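Long-range contacts in agarase (Pseudoalteromonas fuliginea, PDB 6XJ9), which probably hydrolyses agarose, the galactose-based polysaccharide of red algae, as a family 50 glycoside hydrolase of a marine bacterium: residues I524-L529 with V585-L590; S641-K646 with I666-V671. One frame throughout, in Å; residues are numbered along the deposited sequence.

Interaction 1: residues I524-L529 with V585-L590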
loop_
_atom_site.group_PDB
_atom_site.type_symbol
_atom_site.label_atom_id
_atom_site.label_comp_id
_atom_site.label_asym_id
_atom_site.label_seq_id
_atom_site.Cartn_x
_atom_site.Cartn_y
_atom_site.Cartn_z
ATOM N N ILE A 524 41.284 -20.945 -1.802
ATOM C CA ILE A 524 42.413 -20.228 -1.228
ATOM C C ILE A 524 43.483 -21.240 -0.821
ATOM O O ILE A 524 44.673 -20.987 -0.985
ATOM C CB ILE A 524 41.969 -19.377 -0.024
ATOM C CG1 ILE A 524 41.014 -18.246 -0.418
ATOM C CG2 ILE A 524 43.184 -18.858 0.749
ATOM C CD1 ILE A 524 41.679 -17.131 -1.199
ATOM N N VAL A 525 43.035 -22.364 -0.255
ATOM C CA VAL A 525 43.917 -23.413 0.238
ATOM C C VAL A 525 44.573 -24.086 -0.965
ATOM O O VAL A 525 45.794 -24.120 -1.059
ATOM C CB VAL A 525 43.151 -24.427 1.109
ATOM C CG1 VAL A 525 43.942 -25.710 1.331
ATOM C CG2 VAL A 525 42.734 -23.826 2.448
ATOM N N ILE A 526 43.742 -24.587 -1.890
ATOM C CA ILE A 526 44.227 -25.308 -3.055
ATOM C C ILE A 526 45.278 -24.464 -3.773
ATOM O O ILE A 526 46.417 -24.899 -3.927
ATOM C CB ILE A 526 43.060 -25.738 -3.966
ATOM C CG1 ILE A 526 42.197 -26.801 -3.279
ATOM C CG2 ILE A 526 43.577 -26.227 -5.316
ATOM C CD1 ILE A 526 40.770 -26.846 -3.756
ATOM N N ASN A 527 44.902 -23.247 -4.172
ATOM C CA ASN A 527 45.781 -22.388 -4.957
ATOM C C ASN A 527 47.060 -22.046 -4.194
ATOM O O ASN A 527 48.137 -21.964 -4.780
ATOM C CB ASN A 527 45.079 -21.091 -5.370
ATOM C CG ASN A 527 45.938 -20.235 -6.271
ATOM O OD1 ASN A 527 46.674 -19.370 -5.794
ATOM N ND2 ASN A 527 45.869 -20.492 -7.571
ATOM N N THR A 528 46.944 -21.798 -2.886
ATOM C CA THR A 528 48.104 -21.390 -2.112
ATOM C C THR A 528 49.074 -22.563 -1.938
ATOM O O THR A 528 50.285 -22.355 -1.945
ATOM C CB THR A 528 47.681 -20.730 -0.791
ATOM O OG1 THR A 528 46.883 -19.576 -1.078
ATOM C CG2 THR A 528 48.858 -20.318 0.061
ATOM N N LEU A 529 48.545 -23.787 -1.774
ATOM C CA LEU A 529 49.375 -24.975 -1.585
ATOM C C LEU A 529 50.328 -25.143 -2.769
ATOM O O LEU A 529 51.407 -25.720 -2.618
ATOM C CB LEU A 529 48.486 -26.217 -1.444
ATOM C CG LEU A 529 47.889 -26.478 -0.061
ATOM C CD1 LEU A 529 46.761 -27.496 -0.137
ATOM C CD2 LEU A 529 48.953 -26.948 0.918
ATOM N N VAL A 585 40.060 -32.730 5.591
ATOM C CA VAL A 585 40.156 -32.388 7.004
ATOM C C VAL A 585 41.289 -31.374 7.175
ATOM O O VAL A 585 41.162 -30.405 7.930
ATOM C CB VAL A 585 40.289 -33.632 7.915
ATOM C CG1 VAL A 585 40.790 -33.283 9.308
ATOM C CG2 VAL A 585 38.981 -34.405 8.014
ATOM N N ASP A 586 42.365 -31.574 6.412
ATOM C CA ASP A 586 43.503 -30.668 6.377
ATOM C C ASP A 586 43.136 -29.351 5.684
ATOM O O ASP A 586 43.590 -28.289 6.112
ATOM C CB ASP A 586 44.721 -31.356 5.751
ATOM C CG ASP A 586 45.084 -32.640 6.486
ATOM O OD1 ASP A 586 44.997 -32.633 7.714
ATOM O OD2 ASP A 586 45.396 -33.647 5.820
ATOM N N PHE A 587 42.338 -29.428 4.610
ATOM C CA PHE A 587 41.881 -28.243 3.890
ATOM C C PHE A 587 41.121 -27.330 4.847
ATOM O O PHE A 587 41.256 -26.109 4.803
ATOM C CB PHE A 587 41.060 -28.633 2.653
ATOM C CG PHE A 587 41.861 -29.098 1.455
ATOM C CD1 PHE A 587 43.164 -29.562 1.588
ATOM C CD2 PHE A 587 41.312 -29.064 0.179
ATOM C CE1 PHE A 587 43.895 -29.981 0.483
ATOM C CE2 PHE A 587 42.030 -29.510 -0.924
ATOM C CZ PHE A 587 43.328 -29.955 -0.772
ATOM N N SER A 588 40.341 -27.958 5.730
ATOM C CA SER A 588 39.549 -27.275 6.736
ATOM C C SER A 588 40.443 -26.593 7.772
ATOM O O SER A 588 40.149 -25.479 8.197
ATOM C CB SER A 588 38.603 -28.245 7.369
ATOM O OG SER A 588 37.462 -27.560 7.849
ATOM N N ILE A 589 41.525 -27.276 8.170
ATOM C CA ILE A 589 42.487 -26.766 9.141
ATOM C C ILE A 589 43.185 -25.542 8.551
ATOM O O ILE A 589 43.343 -24.523 9.230
ATOM C CB ILE A 589 43.483 -27.878 9.552
ATOM C CG1 ILE A 589 42.856 -28.851 10.562
ATOM C CG2 ILE A 589 44.794 -27.303 10.069
ATOM C CD1 ILE A 589 43.690 -30.097 10.833
ATOM N N LEU A 590 43.543 -25.645 7.264
ATOM C CA LEU A 590 44.285 -24.611 6.562
ATOM C C LEU A 590 43.391 -23.391 6.340
ATOM O O LEU A 590 43.800 -22.271 6.657
ATOM C CB LEU A 590 44.869 -25.182 5.261
ATOM C CG LEU A 590 45.905 -26.301 5.431
ATOM C CD1 LEU A 590 46.518 -26.719 4.093
ATOM C CD2 LEU A 590 46.997 -25.907 6.411
#
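Two helices packed almost at right angles bring Val525, Ile526 and Leu529 of the short helix 523-529 against Phe587 and Leu590 near the start of the long helix 584-609. The local axes approach to 9.9 Å with 92° between their directions, so the helices meet at one compact patch of 258 Å² and not along a shared groove. Val525 lies at the middle of it. Its CG1 branch, anti to the backbone N (chi1 165°), reaches over one face of the Phe587 ring, 4.2 Å from the centroid and displaced toward the rim, in a CH-pi contact. The same methyl rests beside CD1 of Leu590. The other branch points to the backbone: Val525 CG2 sits 3.6 Å from the carbonyl O of Phe587 and also touches CB of Leu590. One forked side chain thus fills the angle between two residues that stand about one turn apart on the facing helix. Farther round the ring, Ile526 CG1 comes obliquely to CE2 of Phe587 at 3.6 Å, while Leu529 CD1 meets CE1 of the same ring at 3.8 Å. Leu529 then completes the patch with its second methyl, CD2 lying 4.0 Å from CD1 of Leu590, the two side chains crossing at about a right angle. Outside the pair, Ile576 touches Ile526, Leu529 and Phe587, and Phe542 of helix 537-550 leans on Leu590. Asp586 turns its carboxylate elsewhere, to Lys549, Tyr550 and Trp560. The example illustrates how a steep helix crossing can be made from apolar packing: only branched aliphatic groups, one aromatic ring and one backbone carbonyl oxygen meet here, so its stability should come from dispersion and the exclusion of water.

Interaction 2: residues S641-K646 with I666-V671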
loop_
_atom_site.group_PDB
_atom_site.type_symbol
_atom_site.label_atom_id
_atom_site.label_comp_id
_atom_site.label_asym_id
_atom_site.label_seq_id
_atom_site.Cartn_x
_atom_site.Cartn_y
_atom_site.Cartn_z
ATOM N N SER A 641 28.691 -10.481 11.331
ATOM C CA SER A 641 27.891 -9.793 10.328
ATOM C C SER A 641 27.816 -10.614 9.036
ATOM O O SER A 641 28.791 -11.255 8.642
ATOM C CB SER A 641 28.436 -8.406 10.078
ATOM O OG SER A 641 29.821 -8.470 9.767
ATOM N N PHE A 642 26.626 -10.616 8.417
ATOM C CA PHE A 642 26.326 -11.297 7.165
ATOM C C PHE A 642 25.450 -10.387 6.304
ATOM O O PHE A 642 24.638 -9.644 6.841
ATOM C CB PHE A 642 25.497 -12.561 7.413
ATOM C CG PHE A 642 26.125 -13.579 8.333
ATOM C CD1 PHE A 642 25.943 -13.496 9.707
ATOM C CD2 PHE A 642 26.890 -14.626 7.823
ATOM C CE1 PHE A 642 26.500 -14.448 10.550
ATOM C CE2 PHE A 642 27.447 -15.578 8.665
ATOM C CZ PHE A 642 27.260 -15.477 10.028
ATOM N N ASN A 643 25.587 -10.480 4.970
ATOM C CA ASN A 643 24.606 -9.879 4.075
ATOM C C ASN A 643 23.698 -10.995 3.552
ATOM O O ASN A 643 24.174 -12.086 3.262
ATOM C CB ASN A 643 25.269 -9.085 2.943
ATOM C CG ASN A 643 26.144 -7.949 3.427
ATOM O OD1 ASN A 643 25.921 -7.406 4.507
ATOM N ND2 ASN A 643 27.142 -7.581 2.637
ATOM N N ALA A 644 22.383 -10.754 3.478
ATOM C CA ALA A 644 21.484 -11.818 3.039
ATOM C C ALA A 644 20.305 -11.237 2.264
ATOM O O ALA A 644 19.288 -10.866 2.847
ATOM C CB ALA A 644 21.035 -12.669 4.209
ATOM N N TYR A 645 20.463 -11.158 0.936
ATOM C CA TYR A 645 19.394 -10.733 0.048
ATOM C C TYR A 645 18.509 -11.936 -0.255
ATOM O O TYR A 645 18.641 -12.536 -1.317
ATOM C CB TYR A 645 19.961 -10.154 -1.256
ATOM C CG TYR A 645 20.689 -8.846 -1.083
ATOM C CD1 TYR A 645 22.057 -8.812 -0.870
ATOM C CD2 TYR A 645 20.008 -7.636 -1.146
ATOM C CE1 TYR A 645 22.722 -7.605 -0.697
ATOM C CE2 TYR A 645 20.667 -6.423 -0.993
ATOM C CZ TYR A 645 22.030 -6.410 -0.769
ATOM O OH TYR A 645 22.690 -5.214 -0.641
ATOM N N LYS A 646 17.622 -12.267 0.692
ATOM C CA LYS A 646 16.582 -13.267 0.504
ATOM C C LYS A 646 15.270 -12.667 0.992
ATOM O O LYS A 646 15.237 -11.502 1.388
ATOM C CB LYS A 646 16.887 -14.577 1.247
ATOM C CG LYS A 646 18.211 -15.248 0.884
ATOM C CD LYS A 646 18.323 -15.633 -0.584
ATOM C CE LYS A 646 19.607 -16.368 -0.912
ATOM N NZ LYS A 646 20.766 -15.452 -0.845
ATOM N N ILE A 666 22.571 -8.496 10.253
ATOM C CA ILE A 666 22.437 -8.466 8.801
ATOM C C ILE A 666 22.929 -7.104 8.304
ATOM O O ILE A 666 22.411 -6.059 8.716
ATOM C CB ILE A 666 20.995 -8.779 8.327
ATOM C CG1 ILE A 666 20.598 -10.236 8.572
ATOM C CG2 ILE A 666 20.827 -8.430 6.858
ATOM C CD1 ILE A 666 21.335 -11.239 7.693
ATOM N N GLY A 667 23.937 -7.136 7.429
ATOM C CA GLY A 667 24.558 -5.927 6.899
ATOM C C GLY A 667 23.739 -5.256 5.802
ATOM O O GLY A 667 23.755 -4.031 5.686
ATOM N N GLU A 668 23.068 -6.078 4.983
ATOM C CA GLU A 668 22.327 -5.622 3.818
ATOM C C GLU A 668 21.222 -6.624 3.497
ATOM O O GLU A 668 21.404 -7.826 3.671
ATOM C CB GLU A 668 23.192 -5.506 2.556
ATOM C CG GLU A 668 24.497 -4.760 2.731
ATOM C CD GLU A 668 25.499 -4.860 1.590
ATOM O OE1 GLU A 668 25.122 -5.279 0.481
ATOM O OE2 GLU A 668 26.664 -4.513 1.813
ATOM N N PHE A 669 20.087 -6.082 3.049
ATOM C CA PHE A 669 18.972 -6.800 2.455
ATOM C C PHE A 669 18.108 -5.758 1.750
ATOM O O PHE A 669 18.195 -4.574 2.072
ATOM C CB PHE A 669 18.158 -7.549 3.519
ATOM C CG PHE A 669 17.197 -6.703 4.316
ATOM C CD1 PHE A 669 17.643 -5.935 5.384
ATOM C CD2 PHE A 669 15.849 -6.658 3.996
ATOM C CE1 PHE A 669 16.767 -5.159 6.127
ATOM C CE2 PHE A 669 14.973 -5.865 4.726
ATOM C CZ PHE A 669 15.425 -5.121 5.800
ATOM N N HIS A 670 17.314 -6.190 0.763
ATOM C CA HIS A 670 16.429 -5.260 0.084
ATOM C C HIS A 670 15.346 -6.018 -0.664
ATOM O O HIS A 670 15.480 -7.198 -0.965
ATOM C CB HIS A 670 17.182 -4.311 -0.869
ATOM C CG HIS A 670 17.111 -4.722 -2.300
ATOM N ND1 HIS A 670 16.172 -4.181 -3.186
ATOM C CD2 HIS A 670 17.856 -5.598 -3.009
ATOM C CE1 HIS A 670 16.342 -4.723 -4.376
ATOM N NE2 HIS A 670 17.389 -5.593 -4.295
ATOM N N VAL A 671 14.260 -5.293 -0.929
ATOM C CA VAL A 671 13.201 -5.746 -1.806
ATOM C C VAL A 671 12.897 -4.576 -2.733
ATOM O O VAL A 671 12.922 -3.426 -2.307
ATOM C CB VAL A 671 11.940 -6.158 -1.024
ATOM C CG1 VAL A 671 10.920 -6.844 -1.923
ATOM C CG2 VAL A 671 12.243 -7.013 0.202
HETATM O O HOH W 1 16.473 -9.089 0.672
#
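Glu668 reaches between Asn643 and Tyr645, and the contact is organised round its carboxylate. Beyond CG the chain is extended (chi2 168°), which carries the carboxylate out to the side-chain ends of both neighbours. The Asn643 amide is stacked on it with the planes 29° apart, whereas the Tyr645 ring stands steeply to it and donates from OH to Glu668 OE1 at 2.7 Å, on the anti side and somewhat out of plane. OE2 has its own partner, a salt bridge to Arg619; Asn643 ND2 is hydrogen-bonded to Glu509 and Asn508. One face of the Tyr645 ring lies over the backbone at Glu668 and Phe669. Its CD2 then meets the edge of the His670 ring, 3.5 Å from CD2 of that residue, rim to rim with the planes at 69°. A phenylalanine in place of Tyr645 would probably keep this ring packing but leave Glu668 OE1 without its hydroxyl donor. The two backbones run parallel and are joined directly: Gly667 N bonds to Phe642 O at 2.7 Å, Ala644 N to Glu668 O at 3.1 Å, and a water links Lys646 O to His670 N. The contact takes in the C-terminal ends of neighbouring parallel strands 640-643 and 664-666 and the chain just beyond, where (beta/alpha)8-barrel glycosidases carry their active sites, consistent with a place near the catalytic pocket; strand 709-714 and helix 689-704 pack against Ile666 and Phe669.

In the fold
From the N terminus the chain first builds the mainly beta, CBM-like region, and both contacts come far later, in what is probably the catalytic portion. Interaction 1 closes a loop of 55 residues, more than half of them helical, and so ties helix 523-529 to the start of helix 584-609 in an outlying helical cluster. That long helix then leads into strands 614-615 and 620-621, the latter bordering strand 640-643. Interaction 2 closes a shorter loop of 19 residues, containing helix 651-654, between neighbouring parallel strands near the centre of the chain. The two loops follow in series, neither nesting nor crossing; the centres of interactions 1 and 2 lie about 28 Å apart, and the nearest atoms of interactions 1 and 2 about 16 Å.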